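Local structure of alpha-galactosidase (Lactobacillus brevis, 3MI6) at residues V353-D367 and A401-F413. The protein probably hydrolyses alpha-D-galactosides, releasing their terminal, non-reducing alpha-D-galactose residues. Numbering follows the deposited sequence.
Sequences VNQAKRLGIEMFVLD and AVHQQGMKFGLWF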
loop_
_atom_site.group_PDB
_atom_site.type_symbol
_atom_site.label_atom_id
_atom_site.label_comp_id
_atom_site.label_asym_id
_atom_site.label_seq_id
_atom_site.Cartn_x
_atom_site.Cartn_y
_atom_site.Cartn_z
ATOM N N VAL D 353 23.080 -49.288 -1.332
ATOM C CA VAL D 353 22.043 -50.072 -0.676
ATOM C C VAL D 353 22.483 -50.592 0.697
ATOM O O VAL D 353 21.689 -50.625 1.636
ATOM C CB VAL D 353 21.566 -51.242 -1.580
ATOM C CG1 VAL D 353 20.889 -52.321 -0.759
ATOM C CG2 VAL D 353 20.634 -50.731 -2.661
ATOM N N ASN D 354 23.752 -50.984 0.806
ATOM C CA ASN D 354 24.294 -51.557 2.038
ATOM C C ASN D 354 24.491 -50.532 3.134
ATOM O O ASN D 354 24.113 -50.760 4.284
ATOM C CB ASN D 354 25.615 -52.272 1.767
ATOM C CG ASN D 354 25.422 -53.723 1.392
ATOM O OD1 ASN D 354 26.258 -54.313 0.703
ATOM N ND2 ASN D 354 24.315 -54.312 1.846
ATOM N N GLN D 355 25.104 -49.412 2.769
ATOM C CA GLN D 355 25.234 -48.285 3.677
ATOM C C GLN D 355 23.853 -47.764 4.061
ATOM O O GLN D 355 23.606 -47.447 5.225
ATOM C CB GLN D 355 26.047 -47.161 3.035
ATOM C CG GLN D 355 26.144 -45.899 3.886
ATOM C CD GLN D 355 26.988 -46.105 5.128
ATOM O OE1 GLN D 355 28.160 -45.735 5.162
ATOM N NE2 GLN D 355 26.399 -46.699 6.152
ATOM N N ALA D 356 22.957 -47.677 3.082
ATOM C CA ALA D 356 21.620 -47.155 3.321
ATOM C C ALA D 356 20.953 -47.885 4.473
ATOM O O ALA D 356 20.343 -47.266 5.345
ATOM C CB ALA D 356 20.787 -47.272 2.079
ATOM N N LYS D 357 21.085 -49.204 4.464
ATOM C CA LYS D 357 20.489 -50.073 5.468
ATOM C C LYS D 357 21.008 -49.780 6.880
ATOM O O LYS D 357 20.226 -49.693 7.823
ATOM C CB LYS D 357 20.736 -51.536 5.075
ATOM C CG LYS D 357 20.629 -52.560 6.197
ATOM C CD LYS D 357 19.208 -53.055 6.432
ATOM C CE LYS D 357 19.224 -54.369 7.234
ATOM N NZ LYS D 357 17.862 -54.791 7.714
ATOM N N ARG D 358 22.320 -49.625 7.023
ATOM C CA ARG D 358 22.915 -49.397 8.338
ATOM C C ARG D 358 22.439 -48.081 8.926
ATOM O O ARG D 358 22.559 -47.854 10.125
ATOM C CB ARG D 358 24.448 -49.423 8.275
ATOM C CG ARG D 358 25.029 -50.779 7.885
ATOM C CD ARG D 358 26.529 -50.705 7.606
ATOM N NE ARG D 358 26.915 -51.602 6.514
ATOM C CZ ARG D 358 27.812 -51.301 5.573
ATOM N NH1 ARG D 358 28.427 -50.116 5.593
ATOM N NH2 ARG D 358 28.093 -52.182 4.611
ATOM N N LEU D 359 21.893 -47.224 8.069
ATOM C CA LEU D 359 21.405 -45.916 8.475
ATOM C C LEU D 359 19.939 -45.965 8.879
ATOM O O LEU D 359 19.407 -45.013 9.464
ATOM C CB LEU D 359 21.582 -44.921 7.335
ATOM C CG LEU D 359 23.001 -44.413 7.152
ATOM C CD1 LEU D 359 23.013 -43.275 6.155
ATOM C CD2 LEU D 359 23.520 -43.960 8.501
ATOM N N GLY D 360 19.289 -47.075 8.542
ATOM C CA GLY D 360 17.902 -47.299 8.897
ATOM C C GLY D 360 16.942 -46.923 7.790
ATOM O O GLY D 360 15.727 -46.894 8.001
ATOM N N ILE D 361 17.485 -46.631 6.611
ATOM C CA ILE D 361 16.664 -46.275 5.457
ATOM C C ILE D 361 15.836 -47.483 5.011
ATOM O O ILE D 361 16.264 -48.621 5.175
ATOM C CB ILE D 361 17.529 -45.668 4.328
ATOM C CG1 ILE D 361 18.007 -44.278 4.762
ATOM C CG2 ILE D 361 16.756 -45.568 3.028
ATOM C CD1 ILE D 361 18.969 -43.640 3.818
ATOM N N GLU D 362 14.642 -47.238 4.484
ATOM C CA GLU D 362 13.656 -48.298 4.308
ATOM C C GLU D 362 13.400 -48.747 2.878
ATOM O O GLU D 362 12.724 -49.753 2.658
ATOM C CB GLU D 362 12.335 -47.877 4.929
ATOM C CG GLU D 362 12.326 -48.049 6.414
ATOM C CD GLU D 362 11.200 -47.295 7.075
ATOM O OE1 GLU D 362 10.657 -46.376 6.421
ATOM O OE2 GLU D 362 10.868 -47.619 8.243
HETATM N N MSE D 363 13.933 -48.011 1.909
HETATM C CA MSE D 363 13.636 -48.279 0.506
HETATM C C MSE D 363 14.689 -47.671 -0.394
HETATM O O MSE D 363 15.138 -46.549 -0.163
HETATM C CB MSE D 363 12.255 -47.735 0.122
HETATM C CG MSE D 363 11.994 -47.749 -1.369
HETATM SE SE MSE D 363 10.355 -46.822 -1.885
HETATM C CE MSE D 363 9.034 -48.131 -1.308
ATOM N N PHE D 364 15.087 -48.414 -1.421
ATOM C CA PHE D 364 16.030 -47.901 -2.399
ATOM C C PHE D 364 15.296 -47.706 -3.710
ATOM O O PHE D 364 14.506 -48.553 -4.098
ATOM C CB PHE D 364 17.216 -48.849 -2.579
ATOM C CG PHE D 364 18.212 -48.361 -3.576
ATOM C CD1 PHE D 364 17.952 -48.453 -4.932
ATOM C CD2 PHE D 364 19.385 -47.789 -3.168
ATOM C CE1 PHE D 364 18.852 -47.987 -5.856
ATOM C CE2 PHE D 364 20.286 -47.324 -4.091
ATOM C CZ PHE D 364 20.018 -47.421 -5.438
ATOM N N VAL D 365 15.549 -46.576 -4.370
ATOM C CA VAL D 365 14.917 -46.237 -5.647
ATOM C C VAL D 365 15.925 -45.991 -6.770
ATOM O O VAL D 365 16.540 -44.928 -6.834
ATOM C CB VAL D 365 14.053 -44.967 -5.552
ATOM C CG1 VAL D 365 13.328 -44.762 -6.845
ATOM C CG2 VAL D 365 13.075 -45.052 -4.398
ATOM N N LEU D 366 16.081 -46.966 -7.663
ATOM C CA LEU D 366 16.944 -46.804 -8.815
ATOM C C LEU D 366 16.327 -45.782 -9.783
ATOM O O LEU D 366 15.169 -45.932 -10.194
ATOM C CB LEU D 366 17.109 -48.155 -9.489
ATOM C CG LEU D 366 17.882 -48.233 -10.795
ATOM C CD1 LEU D 366 19.299 -47.801 -10.577
ATOM C CD2 LEU D 366 17.822 -49.654 -11.338
ATOM N N ASP D 367 17.077 -44.736 -10.136
ATOM C CA ASP D 367 16.523 -43.672 -10.979
ATOM C C ASP D 367 16.932 -43.841 -12.437
ATOM O O ASP D 367 17.217 -44.951 -12.889
ATOM C CB ASP D 367 16.915 -42.272 -10.461
ATOM C CG ASP D 367 15.826 -41.203 -10.721
ATOM O OD1 ASP D 367 14.914 -41.043 -9.870
ATOM O OD2 ASP D 367 15.898 -40.510 -11.761
ATOM N N ALA D 401 18.506 -58.726 -4.044
ATOM C CA ALA D 401 19.461 -58.247 -3.055
ATOM C C ALA D 401 18.806 -57.232 -2.118
ATOM O O ALA D 401 18.802 -57.414 -0.898
ATOM C CB ALA D 401 20.670 -57.639 -3.735
ATOM N N VAL D 402 18.244 -56.171 -2.694
ATOM C CA VAL D 402 17.557 -55.143 -1.923
ATOM C C VAL D 402 16.575 -55.745 -0.923
ATOM O O VAL D 402 16.565 -55.375 0.245
ATOM C CB VAL D 402 16.824 -54.140 -2.845
ATOM C CG1 VAL D 402 15.936 -53.215 -2.039
ATOM C CG2 VAL D 402 17.826 -53.335 -3.652
ATOM N N HIS D 403 15.758 -56.684 -1.380
ATOM C CA HIS D 403 14.746 -57.294 -0.528
ATOM C C HIS D 403 15.315 -58.189 0.579
ATOM O O HIS D 403 14.752 -58.252 1.678
ATOM C CB HIS D 403 13.753 -58.094 -1.374
ATOM C CG HIS D 403 12.803 -57.250 -2.158
ATOM N ND1 HIS D 403 11.629 -56.763 -1.628
ATOM C CD2 HIS D 403 12.844 -56.820 -3.439
ATOM C CE1 HIS D 403 10.991 -56.062 -2.545
ATOM N NE2 HIS D 403 11.707 -56.079 -3.654
ATOM N N GLN D 404 16.404 -58.901 0.287
ATOM C CA GLN D 404 17.001 -59.812 1.265
ATOM C C GLN D 404 17.574 -58.987 2.390
ATOM O O GLN D 404 17.826 -59.492 3.482
ATOM C CB GLN D 404 18.096 -60.673 0.637
ATOM C CG GLN D 404 17.621 -62.034 0.149
ATOM C CD GLN D 404 18.673 -62.742 -0.689
ATOM O OE1 GLN D 404 18.350 -63.560 -1.558
ATOM N NE2 GLN D 404 19.945 -62.420 -0.439
ATOM N N GLN D 405 17.764 -57.704 2.096
ATOM C CA GLN D 405 18.193 -56.708 3.068
ATOM C C GLN D 405 17.034 -56.151 3.910
ATOM O O GLN D 405 17.240 -55.285 4.750
ATOM C CB GLN D 405 18.922 -55.569 2.349
ATOM C CG GLN D 405 20.355 -55.890 1.963
ATOM C CD GLN D 405 21.232 -56.080 3.189
ATOM O OE1 GLN D 405 21.076 -57.055 3.932
ATOM N NE2 GLN D 405 22.148 -55.136 3.419
ATOM N N GLY D 406 15.823 -56.654 3.689
ATOM C CA GLY D 406 14.655 -56.204 4.428
ATOM C C GLY D 406 14.149 -54.848 3.970
ATOM O O GLY D 406 13.338 -54.205 4.655
HETATM N N MSE D 407 14.624 -54.419 2.802
HETATM C CA MSE D 407 14.264 -53.128 2.242
HETATM C C MSE D 407 13.281 -53.208 1.081
HETATM O O MSE D 407 13.000 -54.281 0.561
HETATM C CB MSE D 407 15.513 -52.395 1.796
HETATM C CG MSE D 407 16.236 -51.705 2.926
HETATM SE SE MSE D 407 17.691 -50.638 2.210
HETATM C CE MSE D 407 18.963 -52.049 1.848
ATOM N N LYS D 408 12.745 -52.057 0.689
ATOM C CA LYS D 408 11.810 -51.988 -0.424
ATOM C C LYS D 408 12.546 -51.513 -1.655
ATOM O O LYS D 408 13.597 -50.912 -1.550
ATOM C CB LYS D 408 10.659 -51.046 -0.105
ATOM C CG LYS D 408 9.644 -51.620 0.855
ATOM C CD LYS D 408 8.628 -50.570 1.271
ATOM C CE LYS D 408 7.464 -51.173 2.044
ATOM N NZ LYS D 408 6.465 -50.117 2.384
ATOM N N PHE D 409 11.995 -51.789 -2.829
ATOM C CA PHE D 409 12.667 -51.432 -4.069
ATOM C C PHE D 409 11.745 -50.680 -4.997
ATOM O O PHE D 409 10.585 -51.049 -5.164
ATOM C CB PHE D 409 13.209 -52.675 -4.777
ATOM C CG PHE D 409 13.933 -52.367 -6.041
ATOM C CD1 PHE D 409 15.156 -51.717 -6.010
ATOM C CD2 PHE D 409 13.397 -52.716 -7.266
ATOM C CE1 PHE D 409 15.830 -51.419 -7.168
ATOM C CE2 PHE D 409 14.068 -52.425 -8.429
ATOM C CZ PHE D 409 15.289 -51.776 -8.378
ATOM N N GLY D 410 12.267 -49.622 -5.599
ATOM C CA GLY D 410 11.490 -48.826 -6.524
ATOM C C GLY D 410 12.347 -48.435 -7.702
ATOM O O GLY D 410 13.581 -48.415 -7.588
ATOM N N LEU D 411 11.705 -48.148 -8.834
ATOM C CA LEU D 411 12.427 -47.672 -10.010
ATOM C C LEU D 411 11.652 -46.643 -10.829
ATOM O O LEU D 411 10.455 -46.459 -10.653
ATOM C CB LEU D 411 12.944 -48.833 -10.888
ATOM C CG LEU D 411 12.026 -49.568 -11.872
ATOM C CD1 LEU D 411 11.823 -48.730 -13.099
ATOM C CD2 LEU D 411 12.614 -50.905 -12.280
ATOM N N TRP D 412 12.374 -46.004 -11.740
ATOM C CA TRP D 412 11.964 -44.800 -12.448
ATOM C C TRP D 412 11.561 -45.120 -13.893
ATOM O O TRP D 412 12.317 -45.728 -14.647
ATOM C CB TRP D 412 13.166 -43.845 -12.421
ATOM C CG TRP D 412 13.049 -42.540 -13.130
ATOM C CD1 TRP D 412 12.884 -41.323 -12.554
ATOM C CD2 TRP D 412 13.162 -42.302 -14.545
ATOM N NE1 TRP D 412 12.865 -40.339 -13.512
ATOM C CE2 TRP D 412 13.033 -40.913 -14.745
ATOM C CE3 TRP D 412 13.349 -43.127 -15.662
ATOM C CZ2 TRP D 412 13.072 -40.327 -16.018
ATOM C CZ3 TRP D 412 13.396 -42.546 -16.920
ATOM C CH2 TRP D 412 13.257 -41.162 -17.090
ATOM N N PHE D 413 10.356 -44.729 -14.269
ATOM C CA PHE D 413 9.950 -44.742 -15.662
ATOM C C PHE D 413 9.627 -43.317 -16.105
ATOM O O PHE D 413 9.328 -42.450 -15.273
ATOM C CB PHE D 413 8.693 -45.587 -15.851
ATOM C CG PHE D 413 8.887 -47.047 -15.590
ATOM C CD1 PHE D 413 9.233 -47.906 -16.620
ATOM C CD2 PHE D 413 8.697 -47.568 -14.319
ATOM C CE1 PHE D 413 9.404 -49.259 -16.379
ATOM C CE2 PHE D 413 8.863 -48.912 -14.072
ATOM C CZ PHE D 413 9.220 -49.761 -15.101
#
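The carboxylate of D367 lies over one face of the W412 indole, OD2 standing 3.2 Å from CD1, with the two planes inclined at 48°. The indole is set there by its first torsion, which leaves CG anti to the backbone N (chi1 177°). The rings of F364 and F409 meet obliquely on the helix-facing side of the sheet, and F409 CZ also touches L366 CB.

The three rings sit on two neighbouring parallel strands, 363-366 and 408-413, of a TIM barrel, with D367 just past the end of the first. Four backbone bonds join them: E362 O accepts from K408 N, F364 N gives to K408 O, F364 O takes G410 N at 2.9 Å, and L366 N reaches G410 O. On the other face of the sheet, M363 CE rests against K408 CB at 3.5 Å.

Before the strands, the last turns of helices 346-358 and 394-404 lie side by side, V353 CG2 meeting V402 CG2. In the loop after the second helix, the M407 chain bends at chi3 (-77°) and carries CE to V353 CG1, while K357 NZ bonds Q405 O at 3.1 Å from above its carbonyl plane.

At the opposite end, D367, predicted to bind substrate, is held by K477 and N335, and W412 NE1 bonds D479, the predicted nucleophile. The contact thus joins apolar packing on the barrel's helix-facing side to a polar end consistent with ordering one side of the predicted galactose-binding site.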